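Lmo2125 protein (Listeria monocytogenes serovar 1/2a, PDB 5TU0) binds maltose and, as a lipoprotein of the bacterial solute-binding protein 1 family, probably delivers it to a membrane transporter for uptake. Local coordinates at residues His80-Lys85 with Val278-Lys283; Pro269-Lys274 with Lys337-Met342. The protein carries 2 engineered substitutions. All blocks are in the same frame, centred on the assembly; numbering follows the deposited sequence. Where two conformers were deposited one is given.

Interaction 1. Residues His80-Lys85 with Val278-Lys283. With TTN (tartronate), chain C.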
loop_
_atom_site.group_PDB
_atom_site.type_symbol
_atom_site.label_atom_id
_atom_site.label_comp_id
_atom_site.label_asym_id
_atom_site.label_seq_id
_atom_site.Cartn_x
_atom_site.Cartn_y
_atom_site.Cartn_z
ATOM N N HIS A 80 -13.944 -13.621 11.759
ATOM C CA HIS A 80 -12.859 -14.590 11.502
ATOM C C HIS A 80 -11.555 -14.332 12.278
ATOM O O HIS A 80 -10.724 -15.234 12.415
ATOM C CB HIS A 80 -12.569 -14.651 9.999
ATOM C CG HIS A 80 -13.781 -14.922 9.161
ATOM N ND1 HIS A 80 -14.582 -16.029 9.343
ATOM C CD2 HIS A 80 -14.310 -14.246 8.115
ATOM C CE1 HIS A 80 -15.560 -16.015 8.459
ATOM N NE2 HIS A 80 -15.415 -14.944 7.698
ATOM N N LEU A 81 -11.354 -13.102 12.758
ATOM C CA LEU A 81 -10.156 -12.751 13.532
ATOM C C LEU A 81 -10.508 -12.398 14.971
ATOM O O LEU A 81 -11.528 -11.787 15.231
ATOM C CB LEU A 81 -9.443 -11.546 12.912
ATOM C CG LEU A 81 -9.024 -11.711 11.452
ATOM C CD1 LEU A 81 -8.363 -10.445 10.961
ATOM C CD2 LEU A 81 -8.105 -12.905 11.287
ATOM N N ALA A 82 -9.634 -12.760 15.895
ATOM C CA ALA A 82 -9.816 -12.429 17.300
ATOM C C ALA A 82 -9.417 -10.978 17.571
ATOM O O ALA A 82 -8.510 -10.469 16.931
ATOM C CB ALA A 82 -8.931 -13.338 18.148
ATOM N N GLU A 83 -10.060 -10.334 18.539
ATOM C CA GLU A 83 -9.606 -9.019 18.998
ATOM C C GLU A 83 -8.308 -9.265 19.750
ATOM O O GLU A 83 -8.210 -10.241 20.499
ATOM C CB GLU A 83 -10.603 -8.352 19.944
ATOM C CG GLU A 83 -11.912 -7.994 19.298
ATOM C CD GLU A 83 -12.871 -7.341 20.276
ATOM O OE1 GLU A 83 -12.441 -6.460 21.055
ATOM O OE2 GLU A 83 -14.056 -7.717 20.253
ATOM N N VAL A 84 -7.312 -8.409 19.527
ATOM C CA VAL A 84 -5.986 -8.563 20.143
ATOM C C VAL A 84 -5.522 -7.257 20.742
ATOM O O VAL A 84 -6.084 -6.180 20.447
ATOM C CB VAL A 84 -4.931 -9.042 19.120
ATOM C CG1 VAL A 84 -5.246 -10.462 18.665
ATOM C CG2 VAL A 84 -4.856 -8.092 17.914
ATOM N N LYS A 85 -4.496 -7.353 21.577
ATOM C CA LYS A 85 -3.913 -6.174 22.214
ATOM C C LYS A 85 -2.600 -5.855 21.528
ATOM O O LYS A 85 -1.958 -6.745 20.949
ATOM C CB LYS A 85 -3.668 -6.410 23.699
ATOM C CG LYS A 85 -4.902 -6.808 24.493
ATOM C CD LYS A 85 -4.556 -6.966 25.966
ATOM C CE LYS A 85 -5.740 -7.473 26.784
ATOM N NZ LYS A 85 -6.908 -6.552 26.701
ATOM N N VAL A 278 -4.783 -13.048 14.494
ATOM C CA VAL A 278 -5.076 -14.293 15.230
ATOM C C VAL A 278 -6.425 -14.833 14.800
ATOM O O VAL A 278 -7.415 -14.102 14.773
ATOM C CB VAL A 278 -5.113 -14.048 16.748
ATOM C CG1 VAL A 278 -5.490 -15.321 17.506
ATOM C CG2 VAL A 278 -3.784 -13.498 17.225
ATOM N N SER A 279 -6.467 -16.112 14.450
ATOM C CA SER A 279 -7.715 -16.768 14.092
ATOM C C SER A 279 -8.704 -16.704 15.261
ATOM O O SER A 279 -8.342 -17.008 16.395
ATOM C CB SER A 279 -7.442 -18.231 13.749
ATOM O OG SER A 279 -8.640 -18.963 13.596
ATOM N N ASN A 280 -9.950 -16.305 14.987
ATOM C CA ASN A 280 -10.969 -16.247 16.045
ATOM C C ASN A 280 -11.391 -17.662 16.456
ATOM O O ASN A 280 -12.045 -17.828 17.480
ATOM C CB ASN A 280 -12.193 -15.454 15.585
ATOM C CG ASN A 280 -13.016 -14.893 16.743
ATOM O OD1 ASN A 280 -12.530 -14.737 17.871
ATOM N ND2 ASN A 280 -14.254 -14.531 16.447
ATOM N N TYR A 281 -10.994 -18.666 15.667
ATOM C CA TYR A 281 -11.307 -20.073 15.931
ATOM C C TYR A 281 -10.188 -20.764 16.696
ATOM O O TYR A 281 -10.313 -21.934 17.054
ATOM C CB TYR A 281 -11.533 -20.811 14.600
ATOM C CG TYR A 281 -12.494 -20.091 13.652
ATOM C CD1 TYR A 281 -13.859 -20.318 13.708
ATOM C CD2 TYR A 281 -12.014 -19.199 12.692
ATOM C CE1 TYR A 281 -14.735 -19.669 12.854
ATOM C CE2 TYR A 281 -12.879 -18.542 11.823
ATOM C CZ TYR A 281 -14.241 -18.774 11.918
ATOM O OH TYR A 281 -15.087 -18.131 11.071
ATOM N N SER A 282 -9.098 -20.047 16.954
ATOM C CA SER A 282 -7.958 -20.625 17.634
ATOM C C SER A 282 -8.287 -21.054 19.054
ATOM O O SER A 282 -9.064 -20.408 19.765
ATOM C CB SER A 282 -6.786 -19.650 17.657
ATOM O OG SER A 282 -5.687 -20.199 18.373
ATOM N N LYS A 283 -7.674 -22.158 19.447
ATOM C CA LYS A 283 -7.837 -22.691 20.776
ATOM C C LYS A 283 -6.593 -22.294 21.579
ATOM O O LYS A 283 -6.453 -22.687 22.740
ATOM C CB LYS A 283 -7.956 -24.229 20.688
ATOM C CG LYS A 283 -9.113 -24.811 21.466
ATOM C CD LYS A 283 -10.422 -24.434 20.797
ATOM C CE LYS A 283 -11.600 -25.150 21.430
ATOM N NZ LYS A 283 -12.875 -24.786 20.742
HETATM C C1 TTN C . -6.582 -19.972 25.063
HETATM C C2 TTN C . -7.909 -20.686 24.968
HETATM C C3 TTN C . -8.684 -20.286 23.742
HETATM O O1 TTN C . -6.591 -18.728 25.175
HETATM O O2 TTN C . -5.516 -20.631 25.023
HETATM O O3 TTN C . -7.727 -22.111 24.940
HETATM O O4 TTN C . -8.072 -19.813 22.761
HETATM O O5 TTN C . -9.924 -20.454 23.745
HETATM O O HOH W 1 -6.479 -10.853 15.007
#
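A single antiparallel beta bridge pairs Leu81 with Ser279 where strand 272-278 runs out, their CA atoms 4.7 Å apart. It is a non-hydrogen-bonded pair, because the two flanking bonds come from its neighbours. Asn280 N donates to His80 O over 2.9 Å, approaching from above the carbonyl plane, 48° out of it. The second bond, Ala82 N to Val278 O at 2.8 Å, is nearly straight, with 168° at the hydrogen. A water adds a further link, accepting from Val278 N and hydrogen-bonded to Ala82 O, each at 2.8 Å.

The bridge leads directly into a type I beta turn from Ser279 to Ser282, which passes the chain from the central mixed sheet toward helix 285-295. Within it Ser279 OG accepts from Tyr281 N at 3.1 Å, an ST turn. Tyr281 CG stands anti to its carbonyl carbon (chi1 -49°), and its side chain lies beside that of His80, pointing the same way. Tyr281 OH meets His80 ND1 at 2.8 Å, each ring presenting its edge, near its plane, to the polar atom of the other; either group could be the donor. Pro57 and Leu52, of helix 45-58, touch Tyr281 and His80 respectively.

At the other end Val84 CG1 packs on Val278 CG2 at 3.7 Å, and both valines also lean on Leu292 of helix 285-295. The CB of Asn280 rests against the carbonyl group of His80 and the carbonyl carbon of Leu81. Its amide is gripped at both ends, OD1 by Lys285 NZ and ND2 by Gly79 O. Past the turn, tartronate O3 donates to Lys283 O at 2.6 Å, while the backbone N atoms of Lys285 and Asp286, at the first turn of helix 285-295, bind the same anion.

Interaction 2. Residues Pro269-Lys274 with Lys337-Met342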
loop_
_atom_site.group_PDB
_atom_site.type_symbol
_atom_site.label_atom_id
_atom_site.label_comp_id
_atom_site.label_asym_id
_atom_site.label_seq_id
_atom_site.Cartn_x
_atom_site.Cartn_y
_atom_site.Cartn_z
ATOM N N PRO A 269 -0.303 9.286 -0.790
ATOM C CA PRO A 269 -0.769 7.979 -1.224
ATOM C C PRO A 269 -1.361 7.145 -0.096
ATOM O O PRO A 269 -1.296 7.570 1.043
ATOM C CB PRO A 269 0.504 7.327 -1.732
ATOM C CG PRO A 269 1.564 7.880 -0.843
ATOM C CD PRO A 269 1.158 9.303 -0.602
ATOM N N PHE A 270 -1.958 6.003 -0.425
ATOM C CA PHE A 270 -2.466 5.093 0.609
ATOM C C PHE A 270 -1.293 4.528 1.425
ATOM O O PHE A 270 -0.247 4.194 0.869
ATOM C CB PHE A 270 -3.259 3.924 0.016
ATOM C CG PHE A 270 -4.588 4.314 -0.573
ATOM C CD1 PHE A 270 -5.559 4.919 0.209
ATOM C CD2 PHE A 270 -4.875 4.059 -1.908
ATOM C CE1 PHE A 270 -6.785 5.278 -0.327
ATOM C CE2 PHE A 270 -6.104 4.420 -2.449
ATOM C CZ PHE A 270 -7.059 5.021 -1.655
ATOM N N ALA A 271 -1.485 4.441 2.737
ATOM C CA ALA A 271 -0.496 3.859 3.651
ATOM C C ALA A 271 -0.810 2.363 3.726
ATOM O O ALA A 271 -1.760 1.969 4.405
ATOM C CB ALA A 271 -0.616 4.491 5.030
ATOM N N GLY A 272 -0.019 1.540 3.046
ATOM C CA GLY A 272 -0.246 0.102 3.003
ATOM C C GLY A 272 0.665 -0.632 3.964
ATOM O O GLY A 272 1.406 -0.020 4.763
ATOM N N GLY A 273 0.600 -1.947 3.896
ATOM C CA GLY A 273 1.426 -2.782 4.764
ATOM C C GLY A 273 0.701 -4.023 5.218
ATOM O O GLY A 273 -0.350 -4.366 4.683
ATOM N N LYS A 274 1.272 -4.676 6.227
ATOM C CA LYS A 274 0.760 -5.931 6.732
ATOM C C LYS A 274 0.837 -5.995 8.259
ATOM O O LYS A 274 1.714 -5.383 8.899
ATOM C CB LYS A 274 1.581 -7.094 6.159
ATOM C CG LYS A 274 1.617 -7.207 4.638
ATOM C CD LYS A 274 2.356 -8.486 4.239
ATOM C CE LYS A 274 2.605 -8.637 2.738
ATOM N NZ LYS A 274 3.760 -7.811 2.330
ATOM N N LYS A 337 5.149 9.155 5.931
ATOM C CA LYS A 337 4.757 10.280 6.795
ATOM C C LYS A 337 3.555 11.020 6.216
ATOM O O LYS A 337 2.748 11.561 6.961
ATOM C CB LYS A 337 5.894 11.296 6.965
ATOM C CG LYS A 337 7.157 10.776 7.626
ATOM C CD LYS A 337 8.231 11.849 7.579
ATOM C CE LYS A 337 9.577 11.327 8.025
ATOM N NZ LYS A 337 9.543 10.834 9.425
ATOM N N ASN A 338 3.442 11.016 4.893
ATOM C CA ASN A 338 2.348 11.707 4.205
ATOM C C ASN A 338 1.263 10.768 3.677
ATOM O O ASN A 338 0.345 11.222 3.012
ATOM C CB ASN A 338 2.930 12.526 3.040
ATOM C CG ASN A 338 4.014 13.490 3.490
ATOM O OD1 ASN A 338 5.145 13.436 3.011
ATOM N ND2 ASN A 338 3.689 14.335 4.425
ATOM N N ALA A 339 1.367 9.467 3.966
ATOM C CA ALA A 339 0.373 8.499 3.501
ATOM C C ALA A 339 -0.752 8.321 4.515
ATOM O O ALA A 339 -0.503 8.357 5.727
ATOM C CB ALA A 339 1.033 7.155 3.237
ATOM N N GLN A 340 -1.980 8.130 4.019
ATOM C CA GLN A 340 -3.123 7.879 4.897
ATOM C C GLN A 340 -3.669 6.483 4.695
ATOM O O GLN A 340 -3.638 5.962 3.588
ATOM C CB GLN A 340 -4.260 8.878 4.704
ATOM C CG GLN A 340 -4.766 9.050 3.290
ATOM C CD GLN A 340 -4.016 10.122 2.550
ATOM O OE1 GLN A 340 -2.808 10.060 2.417
ATOM N NE2 GLN A 340 -4.739 11.126 2.071
ATOM N N PRO A 341 -4.180 5.862 5.772
ATOM C CA PRO A 341 -4.745 4.532 5.597
ATOM C C PRO A 341 -5.919 4.520 4.621
ATOM O O PRO A 341 -6.719 5.462 4.603
ATOM C CB PRO A 341 -5.266 4.172 7.007
ATOM C CG PRO A 341 -4.527 5.037 7.934
ATOM C CD PRO A 341 -4.167 6.278 7.193
ATOM N N MET A 342 -5.994 3.481 3.812
ATOM C CA MET A 342 -7.108 3.273 2.932
ATOM C C MET A 342 -8.272 2.918 3.861
ATOM O O MET A 342 -8.068 2.177 4.817
ATOM C CB MET A 342 -6.829 2.088 2.012
ATOM C CG MET A 342 -7.955 1.743 1.049
ATOM S SD MET A 342 -7.687 0.226 0.110
ATOM C CE MET A 342 -6.154 0.610 -0.740
HETATM O O HOH W 2 -4.293 1.272 4.014
#
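Phe270 and Gln340 form a single parallel beta bridge, in which the Gln340 backbone bonds on both sides: Gln340 N donates to Pro269 O at 3.1 Å, and Gln340 O accepts from Ala271 N at 2.8 Å. The second donor stands well above the carbonyl plane, 58° out of it. The same oxygen receives a CA-H...O contact from Phe270 CA at 3.3 Å. One step further on, a water carries the pairing forward, donating to Ala271 O and accepting from Met342 N.

Among the side chains, the Phe270 ring meets Met342. With CG anti to the backbone N (chi1 179°), Met342 CG comes close to Phe270 CE1 and CD1, while CB packs against CD1 at 3.6 Å. The Met342 chain then bends at its third torsion, and CE sits over one face of the ring, 4.1 Å from the centroid and 20° off the normal, displaced toward the rim. This is a CH-pi contact within a Met-aromatic pair.

The Met342 side chain is also about 5 Å from a bound glucose unit and touches Tyr164, a residue of the sugar pocket, which puts an apolar side chain beside the bound sugar, consistent with the cleft between two lobes known in this family. Phe270 itself stacks on Tyr167 of helix 163-172, and its carbonyl O accepts from Thr115 OG1 on the long strand 105-121.

Flanking the bridge, on the side of Ala339, the packing is small and apolar: Ala271 CB meets Ala339 CB at 3.6 Å, and Pro269 CG approaches that same methyl at 4.2 Å. Ala339 and Pro269 both rest on Thr115. Pro341, facing away from 269-274, lies against Lys95, Lys98 and Gln99 of helix 94-99, whose Lys95 NZ donates to Ala339 O and Gln99 NE2 to Ala271 O.

How the interactions relate
From the N terminus, the chain reaches 80-85 after helix 69-77 and, much later, 269-274, which leads through strand 272-278 straight into 278-283, closing the long loop of interaction 1. It then runs through mostly helical chain to 337-342, which pairs with 269-274 and closes interaction 2. The loops therefore cross. Strand 272-278 is the shared element: its start joins interaction 2 near the middle of the molecule, by the sugar, and its end joins interaction 1 beside the tartronate, the centres about 24 Å apart. Strand 272-278 and its antiparallel partner 105-121 are probably among the segments that link the two lobes, as in related binding proteins.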